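Local structure of protein phosphotransferase ChpT (Brucella abortus, 4QPK) at residues A106-G110 / V111-T115; H56-I59 / S60-A64; V140-K144 / N145-L149. The protein relays phosphoryl groups as a homodimeric histidine phosphotransferase in the phosphorelay that controls Brucella growth, division and survival inside host cells. All coordinates share one frame; numbering follows the deposited sequence. Where two conformers were deposited one is given.

Interaction 1. Residues A106-G110 / V111-T115; sequences AGSAG and VQIDT. With PO4 (phosphate ion), chain G.
S108 lies against strand 112-114, and the close packing is made by its CB, 3.0 Å from Q112 O and 3.8 Å from CG1 of I113, the one buried residue of the contact, whose side chain continues onto I101 of helix 78-102 and onto helix 144-160. The S108 side chain swings OG away from its own backbone N (chi1 -169°) and toward Q112 O, although the position of OG is less certain. Next to it, a water receives the D114 N-H and donates to G107 O (2.6 Å), bridging loop and strand.

The outer side is looser, built of the exposed residues A109, V111 and Q112. At the bend, Q112 N donates to G110 O over 2.8 Å, a bent bond with the donor above the carbonyl plane. A phosphate ion, probably from the crystallisation liquor, sits outside this turn. The single Q112 N-H is shared between G110 O and phosphate O4 (N to O4 3.1 Å), and at the end of an extended side chain NE2 bonds O1 (2.9 Å, 161°). The whole forms a surface turn with a cis peptide before G110, leading into strand 112-114, where D114 OD1 caps G116 N at the start of helix 115-126.

Interaction 2. Residues H56-I59 / S60-A64; sequences HDII and SPIGA. Unlike the reference sequence in segment 60-64: I62 (reference Val).
I58 holds CG1 between its backbone N and carbonyl carbon (chi1 56°), whereas I62, one turn later, has CG1 anti to its carbonyl carbon (chi1 -71°). These different rotations leave the two side chains side by side and pointing the same way, with I58 CD1 3.8 Å from I62 CD1. Both side chains face the second subunit: I58 packs on L96 of the second subunit and I62 on S93 of that subunit, while I58 also reaches R95 and L96 of its own helix 78-102.

P61 interrupts the backbone bonding of the helix. Having no N-H, it cannot donate to the turn before, and its ring instead lies against the I58 carbonyl, CD 3.3 Å from I58 O. That oxygen nevertheless accepts a nearly straight bond from I62 N (3.0 Å, 163°), and G63 N follows with a bond to I59 O at 2.9 Å. S60 N makes no direct bond to the turn before; a water accepts its N-H at 2.9 Å and donates to H56 O.

Ahead of the kink, H56 is solvent-exposed, and its ring meets H211 edge-to-face. D57 OD1 lies in the ring plane at the edge, accepting a weak but straight bond from H56 ND1 (3.3 Å), while D57 OD2 forms a salt bridge with R53. H56 is the histidine that becomes phosphorylated, though it is unmodified here, and the kink at S60 and P61, little more than a turn beyond it, belongs to the phosphoacceptor helix of a DHp domain.

Interaction 3. Residues V140-K144 / N145-L149; sequences VLLPK and NKVKL
P143 and K146 meet at an oblique angle where strand 141-143 gives way to helix 144-160. The lysine chain runs extended beyond CG and passes the pyrrolidine ring with its methylenes, K146 CD lying 4.0 Å from P143 CD and CE a little farther from CG. K146 also touches P178, A225 and M227. On the buried side, L142 directs its CB to V147, whose CG2 comes within 3.7 Å. V147 sets CG1 opposite its backbone N (chi1 -177°), which leaves CG2 to meet L142 CB. L142 continues onto F180 and P178 of strand 178-185, and V147 onto I113.

K144 and N145, neighbours in sequence, lie side by side and point the same way, and K144 packs on D45 of the second subunit. K148 follows a different course: its CG rests 3.3 Å from K144 O, and a bend at chi3 (74°) turns its amine to the carbonyl oxygens of F103 and G104 and the hydroxyl of Y217.

The backbone makes the turn from strand to helix around P143, at the N-cap position. V147 N approaches P143 O in the carbonyl plane (3.3 Å), with a weak second bond from K146 N. The next carbonyl, K144 O, accepts K148 N at 2.9 Å. The axes of strand 141-143 and helix segment 145-149 stand at 95°. The chemistry is thus divided: aliphatic carbon fills the inner side of the bend, main-chain bonds start the helix, and the amine of the buried K148 is bonded to three oxygens outside the two segments, which would be expected to favour its charged form.

In the fold
Interactions 1 and 3 adjoin, their centres about 7 Å apart, and share the antiparallel pair of strands 112-114 and 141-143: V111 O lies 2.7 Å from K144 N, and I113 N 2.9 Å from L142 O, both probable hydrogen bonds. Interaction 1 is the surface member, rich in loop carbonyls, water and phosphate; interaction 3 is partly buried, joining strand to helix with more aliphatic packing. Interaction 2 stands apart, about 27 and 28 Å between centres from the others, within helix 43-74. It is also partly buried, combining isoleucine packing with an exposed histidine. Interactions 2 and 3 lie on opposite sides of the chain's centre, yet both touch the second subunit.

Interaction 1. Residues A106-G110 / V111-T115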
ATOM      1  N   ALA B 106       2.698   4.974   9.600  1.00 30.10           N
ATOM      2  CA  ALA B 106       1.775   4.984  10.739  1.00 38.91           C
ATOM      3  C   ALA B 106       2.438   4.757  12.083  1.00 38.89           C
ATOM      4  O   ALA B 106       3.534   4.189  12.165  1.00 31.32           O
ATOM      5  CB  ALA B 106       0.708   3.967  10.542  1.00 35.91           C
ATOM      6  N   GLY B 107       1.741   5.197  13.134  1.00 35.64           N
ATOM      7  CA  GLY B 107       2.199   5.046  14.504  1.00 41.81           C
ATOM      8  C   GLY B 107       3.218   6.110  14.860  1.00 45.88           C
ATOM      9  O   GLY B 107       3.943   5.998  15.847  1.00 38.04           O
ATOM     10  N   SER B 108       3.273   7.159  14.052  1.00 42.48           N
ATOM     11  CA  SER B 108       4.330   8.134  14.210  1.00 41.60           C
ATOM     12  C   SER B 108       3.869   9.511  13.698  1.00 54.90           C
ATOM     13  O   SER B 108       3.088   9.599  12.739  1.00 52.52           O
ATOM     14  CB  SER B 108       5.574   7.635  13.468  1.00 34.32           C
ATOM     15  OG  SER B 108       6.719   8.405  13.766  1.00 44.99           O
ATOM     16  N   ALA B 109       4.358  10.577  14.337  1.00 50.39           N
ATOM     17  CA  ALA B 109       3.943  11.953  14.020  1.00 53.67           C
ATOM     18  C   ALA B 109       4.761  12.844  13.030  1.00 52.93           C
ATOM     19  O   ALA B 109       4.292  13.938  12.724  1.00 64.42           O
ATOM     20  CB  ALA B 109       3.806  12.724  15.337  1.00 50.25           C
ATOM     21  N   GLY B 110       5.928  12.447  12.513  1.00 57.84           N
ATOM     22  CA  GLY B 110       6.550  11.155  12.702  1.00 50.35           C
ATOM     23  C   GLY B 110       7.578  11.097  13.810  1.00 44.68           C
ATOM     24  O   GLY B 110       7.250  11.100  14.982  1.00 53.38           O
ATOM     25  N   VAL B 111       8.832  11.055  13.393  1.00 46.54           N
ATOM     26  CA  VAL B 111      10.015  10.860  14.221  1.00 35.01           C
ATOM     27  C   VAL B 111      10.097   9.548  15.035  1.00 21.54           C
ATOM     28  O   VAL B 111      11.037   8.804  14.796  1.00 21.65           O
ATOM     29  CB  VAL B 111      10.195  12.049  15.179  1.00 39.90           C
ATOM     30  CG1 VAL B 111      11.382  11.828  16.090  1.00 36.63           C
ATOM     31  CG2 VAL B 111      10.357  13.333  14.377  1.00 41.43           C
ATOM     32  N   GLN B 112       9.150   9.227  15.933  1.00 21.22           N
ATOM     33  CA  GLN B 112       9.271   7.987  16.736  1.00 20.13           C
ATOM     34  C   GLN B 112       8.150   6.955  16.517  1.00 20.59           C
ATOM     35  O   GLN B 112       7.045   7.311  16.112  1.00 21.16           O
ATOM     36  CB  GLN B 112       9.335   8.301  18.231  1.00 19.99           C
ATOM     37  CG  GLN B 112      10.523   9.171  18.641  1.00 23.02           C
ATOM     38  CD  GLN B 112      10.569   9.423  20.140  1.00 21.69           C
ATOM     39  OE1 GLN B 112      11.367   8.817  20.853  1.00 26.28           O
ATOM     40  NE2 GLN B 112       9.714  10.312  20.619  1.00 25.71           N
ATOM     41  N   ILE B 113       8.445   5.694  16.831  1.00 16.85           N
ATOM     42  CA  ILE B 113       7.431   4.629  16.909  1.00 17.96           C
ATOM     43  C   ILE B 113       7.541   3.902  18.257  1.00 19.08           C
ATOM     44  O   ILE B 113       8.641   3.651  18.761  1.00 16.01           O
ATOM     45  CB  ILE B 113       7.561   3.614  15.738  1.00 14.81           C
ATOM     46  CG1 ILE B 113       7.217   4.298  14.403  1.00 18.91           C
ATOM     47  CG2 ILE B 113       6.616   2.436  15.937  1.00 15.61           C
ATOM     48  CD1 ILE B 113       7.546   3.452  13.156  1.00 17.14           C
ATOM     49  N   ASP B 114       6.388   3.612  18.848  1.00 16.01           N
ATOM     50  CA  ASP B 114       6.272   2.848  20.082  1.00 17.82           C
ATOM     51  C   ASP B 114       6.444   1.362  19.754  1.00 14.80           C
ATOM     52  O   ASP B 114       5.686   0.825  18.951  1.00 14.72           O
ATOM     53  CB  ASP B 114       4.898   3.135  20.708  1.00 18.06           C
ATOM     54  CG  ASP B 114       4.724   2.550  22.101  1.00 22.57           C
ATOM     55  OD1 ASP B 114       5.242   1.464  22.390  1.00 19.44           O
ATOM     56  OD2 ASP B 114       4.062   3.215  22.929  1.00 36.23           O
ATOM     57  N   THR B 115       7.423   0.682  20.352  1.00 15.17           N
ATOM     58  CA  THR B 115       7.606  -0.743  20.027  1.00 13.19           C
ATOM     59  C   THR B 115       6.440  -1.594  20.538  1.00 14.86           C
ATOM     60  O   THR B 115       6.292  -2.743  20.123  1.00 18.06           O
ATOM     61  CB  THR B 115       8.942  -1.340  20.592  1.00 15.81           C
ATOM     62  OG1 THR B 115       8.978  -1.234  22.018  1.00 17.27           O
ATOM     63  CG2 THR B 115      10.157  -0.627  19.983  1.00 15.88           C
TER
HETATM   64  P   PO4 G 303       7.060  12.089  17.985  1.00 36.37           P
HETATM   65  O1  PO4 G 303       7.992  12.167  19.183  1.00 37.61           O
HETATM   66  O2  PO4 G 303       5.701  12.655  18.328  1.00 34.28           O
HETATM   67  O3  PO4 G 303       7.665  12.929  16.887  1.00 41.47           O
HETATM   68  O4  PO4 G 303       6.904  10.666  17.530  1.00 27.89           O
HETATM   69  O   HOH W   1       3.821   4.103  17.564  1.00 20.02           O

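Interaction 2. Residues H56-I59 / S60-A64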
ATOM      1  N   HIS B  56      -0.045  -7.475  -3.421  1.00 17.84           N
ATOM      2  CA  HIS B  56       0.163  -8.891  -3.668  1.00 20.63           C
ATOM      3  C   HIS B  56      -0.162  -9.720  -2.426  1.00 22.43           C
ATOM      4  O   HIS B  56      -0.702 -10.822  -2.528  1.00 21.63           O
ATOM      5  CB  HIS B  56       1.600  -9.147  -4.119  1.00 22.24           C
ATOM      6  CG  HIS B  56       1.937 -10.600  -4.249  1.00 32.76           C
ATOM      7  ND1 HIS B  56       2.366 -11.363  -3.183  1.00 41.61           N
ATOM      8  CD2 HIS B  56       1.913 -11.427  -5.321  1.00 37.32           C
ATOM      9  CE1 HIS B  56       2.588 -12.600  -3.592  1.00 38.99           C
ATOM     10  NE2 HIS B  56       2.326 -12.664  -4.887  1.00 41.81           N
ATOM     11  N   ASP B  57       0.194  -9.191  -1.260  1.00 18.64           N
ATOM     12  CA  ASP B  57       0.020  -9.922  -0.014  1.00 19.61           C
ATOM     13  C   ASP B  57      -1.427  -9.991   0.479  1.00 20.58           C
ATOM     14  O   ASP B  57      -1.711 -10.732   1.416  1.00 23.30           O
ATOM     15  CB  ASP B  57       0.919  -9.332   1.073  1.00 24.62           C
ATOM     16  CG  ASP B  57       2.381  -9.668   0.847  1.00 26.00           C
ATOM     17  OD1 ASP B  57       2.664 -10.548   0.002  1.00 26.86           O
ATOM     18  OD2 ASP B  57       3.244  -9.058   1.509  1.00 29.13           O
ATOM     19  N   ILE B  58      -2.327  -9.177  -0.070  1.00 16.15           N
ATOM     20  CA  ILE B  58      -3.729  -9.254   0.360  1.00 16.44           C
ATOM     21  C   ILE B  58      -4.719  -9.783  -0.693  1.00 17.38           C
ATOM     22  O   ILE B  58      -5.917  -9.902  -0.413  1.00 17.26           O
ATOM     23  CB  ILE B  58      -4.234  -7.899   0.893  1.00 19.47           C
ATOM     24  CG1 ILE B  58      -4.061  -6.806  -0.145  1.00 17.84           C
ATOM     25  CG2 ILE B  58      -3.480  -7.540   2.173  1.00 20.59           C
ATOM     26  CD1 ILE B  58      -4.601  -5.455   0.335  1.00 21.82           C
ATOM     27  N   ILE B  59      -4.239 -10.037  -1.905  1.00 19.13           N
ATOM     28  CA  ILE B  59      -5.081 -10.578  -2.970  1.00 19.86           C
ATOM     29  C   ILE B  59      -5.801 -11.866  -2.573  1.00 16.17           C
ATOM     30  O   ILE B  59      -7.000 -12.015  -2.828  1.00 17.72           O
ATOM     31  CB  ILE B  59      -4.228 -10.850  -4.238  1.00 23.38           C
ATOM     32  CG1 ILE B  59      -3.938  -9.543  -4.969  1.00 24.09           C
ATOM     33  CG2 ILE B  59      -4.925 -11.845  -5.177  1.00 25.87           C
ATOM     34  CD1 ILE B  59      -2.904  -9.689  -6.098  1.00 25.86           C
ATOM     35  N   SER B  60      -5.083 -12.796  -1.948  0.78 18.70           N
ATOM     36  CA  SER B  60      -5.690 -14.072  -1.575  0.78 17.09           C
ATOM     37  C   SER B  60      -6.742 -13.950  -0.461  0.78 18.36           C
ATOM     38  O   SER B  60      -7.829 -14.506  -0.592  0.78 18.51           O
ATOM     39  CB  SER B  60      -4.610 -15.079  -1.160  0.78 21.45           C
ATOM     40  OG  SER B  60      -3.827 -15.474  -2.272  0.78 24.95           O
ATOM     41  N   PRO B  61      -6.425 -13.261   0.652  1.00 17.14           N
ATOM     42  CA  PRO B  61      -7.499 -13.189   1.661  1.00 15.62           C
ATOM     43  C   PRO B  61      -8.700 -12.354   1.228  1.00 15.86           C
ATOM     44  O   PRO B  61      -9.834 -12.721   1.563  1.00 15.70           O
ATOM     45  CB  PRO B  61      -6.803 -12.554   2.883  1.00 17.06           C
ATOM     46  CG  PRO B  61      -5.596 -11.901   2.364  1.00 17.68           C
ATOM     47  CD  PRO B  61      -5.154 -12.720   1.176  1.00 17.30           C
ATOM     48  N   ILE B  62      -8.490 -11.289   0.457  1.00 15.61           N
ATOM     49  CA  ILE B  62      -9.648 -10.548  -0.040  1.00 16.28           C
ATOM     50  C   ILE B  62     -10.424 -11.410  -1.059  1.00 17.49           C
ATOM     51  O   ILE B  62     -11.651 -11.422  -1.064  1.00 17.13           O
ATOM     52  CB  ILE B  62      -9.218  -9.186  -0.628  1.00 18.00           C
ATOM     53  CG1 ILE B  62      -8.783  -8.277   0.537  1.00 19.74           C
ATOM     54  CG2 ILE B  62     -10.373  -8.538  -1.398  1.00 18.02           C
ATOM     55  CD1 ILE B  62      -8.103  -6.976   0.129  1.00 19.65           C
ATOM     56  N   GLY B  63      -9.714 -12.172  -1.887  1.00 16.30           N
ATOM     57  CA  GLY B  63     -10.401 -13.095  -2.778  1.00 15.78           C
ATOM     58  C   GLY B  63     -11.215 -14.136  -2.022  1.00 14.56           C
ATOM     59  O   GLY B  63     -12.328 -14.469  -2.428  1.00 16.07           O
ATOM     60  N   ALA B  64     -10.673 -14.640  -0.921  1.00 14.38           N
ATOM     61  CA  ALA B  64     -11.382 -15.656  -0.127  1.00 15.41           C
ATOM     62  C   ALA B  64     -12.631 -15.079   0.523  1.00 15.33           C
ATOM     63  O   ALA B  64     -13.615 -15.791   0.732  1.00 14.84           O
ATOM     64  CB  ALA B  64     -10.468 -16.269   0.934  1.00 13.81           C
TER
HETATM   65  O   HOH W   2      -2.280 -12.806  -1.319  1.00 23.44           O

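Interaction 3. Residues V140-K144 / N145-L149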
ATOM      1  N   VAL B 140       9.423   0.561  24.286  1.00 17.19           N
ATOM      2  CA  VAL B 140      10.260   1.753  24.197  1.00 19.79           C
ATOM      3  C   VAL B 140       9.897   2.597  22.970  1.00 21.13           C
ATOM      4  O   VAL B 140       9.469   2.059  21.955  1.00 18.63           O
ATOM      5  CB  VAL B 140      11.765   1.352  24.143  1.00 17.61           C
ATOM      6  CG1 VAL B 140      12.039   0.449  22.938  1.00 20.63           C
ATOM      7  CG2 VAL B 140      12.654   2.575  24.110  1.00 23.56           C
ATOM      8  N   LEU B 141      10.034   3.920  23.072  1.00 15.54           N
ATOM      9  CA  LEU B 141       9.951   4.781  21.900  1.00 13.22           C
ATOM     10  C   LEU B 141      11.307   4.860  21.202  1.00 19.48           C
ATOM     11  O   LEU B 141      12.303   5.197  21.833  1.00 19.36           O
ATOM     12  CB  LEU B 141       9.470   6.185  22.294  1.00 17.51           C
ATOM     13  CG  LEU B 141       8.019   6.279  22.761  1.00 18.80           C
ATOM     14  CD1 LEU B 141       7.765   7.622  23.432  1.00 18.24           C
ATOM     15  CD2 LEU B 141       7.121   6.154  21.534  1.00 21.94           C
ATOM     16  N   LEU B 142      11.345   4.539  19.908  1.00 18.39           N
ATOM     17  CA  LEU B 142      12.595   4.561  19.127  1.00 17.62           C
ATOM     18  C   LEU B 142      12.385   5.352  17.842  1.00 18.10           C
ATOM     19  O   LEU B 142      11.241   5.554  17.440  1.00 18.34           O
ATOM     20  CB  LEU B 142      13.058   3.133  18.804  1.00 19.20           C
ATOM     21  CG  LEU B 142      13.532   2.257  19.971  1.00 20.31           C
ATOM     22  CD1 LEU B 142      13.815   0.831  19.513  1.00 22.81           C
ATOM     23  CD2 LEU B 142      14.779   2.861  20.648  1.00 22.08           C
ATOM     24  N   PRO B 143      13.477   5.821  17.195  1.00 20.00           N
ATOM     25  CA  PRO B 143      13.292   6.509  15.910  1.00 19.12           C
ATOM     26  C   PRO B 143      12.552   5.620  14.923  1.00 14.96           C
ATOM     27  O   PRO B 143      12.798   4.408  14.884  1.00 18.59           O
ATOM     28  CB  PRO B 143      14.724   6.803  15.450  1.00 21.71           C
ATOM     29  CG  PRO B 143      15.492   6.918  16.750  1.00 21.74           C
ATOM     30  CD  PRO B 143      14.879   5.870  17.648  1.00 24.79           C
ATOM     31  N   LYS B 144      11.652   6.221  14.152  1.00 18.30           N
ATOM     32  CA  LYS B 144      10.730   5.449  13.315  1.00 17.93           C
ATOM     33  C   LYS B 144      11.440   4.466  12.404  1.00 20.09           C
ATOM     34  O   LYS B 144      11.003   3.331  12.277  1.00 16.83           O
ATOM     35  CB  LYS B 144       9.833   6.382  12.491  1.00 19.74           C
ATOM     36  CG  LYS B 144      10.566   7.337  11.554  1.00 23.05           C
ATOM     37  CD  LYS B 144       9.602   8.289  10.840  1.00 29.19           C
ATOM     38  CE  LYS B 144      10.372   9.207   9.883  1.00 36.76           C
ATOM     39  NZ  LYS B 144       9.516  10.254   9.266  1.00 34.49           N
ATOM     40  N   ASN B 145      12.544   4.872  11.780  1.00 17.86           N
ATOM     41  CA  ASN B 145      13.184   3.966  10.841  1.00 17.40           C
ATOM     42  C   ASN B 145      13.871   2.775  11.518  1.00 16.62           C
ATOM     43  O   ASN B 145      14.046   1.728  10.887  1.00 17.03           O
ATOM     44  CB  ASN B 145      14.152   4.741   9.951  1.00 19.40           C
ATOM     45  CG  ASN B 145      13.418   5.558   8.904  1.00 28.16           C
ATOM     46  OD1 ASN B 145      12.330   5.174   8.470  1.00 22.34           O
ATOM     47  ND2 ASN B 145      13.955   6.723   8.565  1.00 30.04           N
ATOM     48  N   LYS B 146      14.238   2.915  12.794  1.00 15.30           N
ATOM     49  CA  LYS B 146      14.775   1.766  13.520  1.00 15.19           C
ATOM     50  C   LYS B 146      13.665   0.745  13.792  1.00 17.41           C
ATOM     51  O   LYS B 146      13.875  -0.465  13.681  1.00 18.12           O
ATOM     52  CB  LYS B 146      15.438   2.213  14.829  1.00 16.67           C
ATOM     53  CG  LYS B 146      16.625   3.160  14.581  1.00 19.41           C
ATOM     54  CD  LYS B 146      17.493   3.375  15.837  1.00 20.90           C
ATOM     55  CE  LYS B 146      18.549   4.450  15.551  1.00 25.46           C
ATOM     56  NZ  LYS B 146      19.360   4.779  16.759  1.00 22.94           N
ATOM     57  N   VAL B 147      12.471   1.223  14.128  1.00 16.40           N
ATOM     58  CA  VAL B 147      11.365   0.286  14.355  1.00 15.97           C
ATOM     59  C   VAL B 147      10.880  -0.321  13.035  1.00 15.87           C
ATOM     60  O   VAL B 147      10.516  -1.501  12.982  1.00 17.78           O
ATOM     61  CB  VAL B 147      10.193   0.943  15.084  1.00 14.84           C
ATOM     62  CG1 VAL B 147       9.116  -0.108  15.363  1.00 16.88           C
ATOM     63  CG2 VAL B 147      10.663   1.561  16.422  1.00 18.49           C
ATOM     64  N   LYS B 148      10.882   0.465  11.959  1.00 15.75           N
ATOM     65  CA  LYS B 148      10.548  -0.110  10.650  1.00 16.03           C
ATOM     66  C   LYS B 148      11.586  -1.166  10.229  1.00 15.23           C
ATOM     67  O   LYS B 148      11.218  -2.221   9.704  1.00 15.89           O
ATOM     68  CB  LYS B 148      10.412   1.002   9.595  1.00 16.74           C
ATOM     69  CG  LYS B 148       9.250   1.966   9.887  1.00 19.01           C
ATOM     70  CD  LYS B 148       9.084   3.038   8.795  1.00 17.00           C
ATOM     71  CE  LYS B 148       8.452   2.404   7.516  1.00 21.12           C
ATOM     72  NZ  LYS B 148       8.201   3.440   6.486  1.00 33.26           N
ATOM     73  N   LEU B 149      12.867  -0.912  10.499  1.00 15.30           N
ATOM     74  CA  LEU B 149      13.902  -1.910  10.238  1.00 13.38           C
ATOM     75  C   LEU B 149      13.581  -3.211  10.997  1.00 15.36           C
ATOM     76  O   LEU B 149      13.610  -4.294  10.420  1.00 16.06           O
ATOM     77  CB  LEU B 149      15.285  -1.379  10.638  1.00 16.04           C
ATOM     78  CG  LEU B 149      16.387  -2.444  10.692  1.00 15.76           C
ATOM     79  CD1 LEU B 149      16.638  -3.026   9.310  1.00 17.43           C
ATOM     80  CD2 LEU B 149      17.671  -1.823  11.270  1.00 17.24           C
TER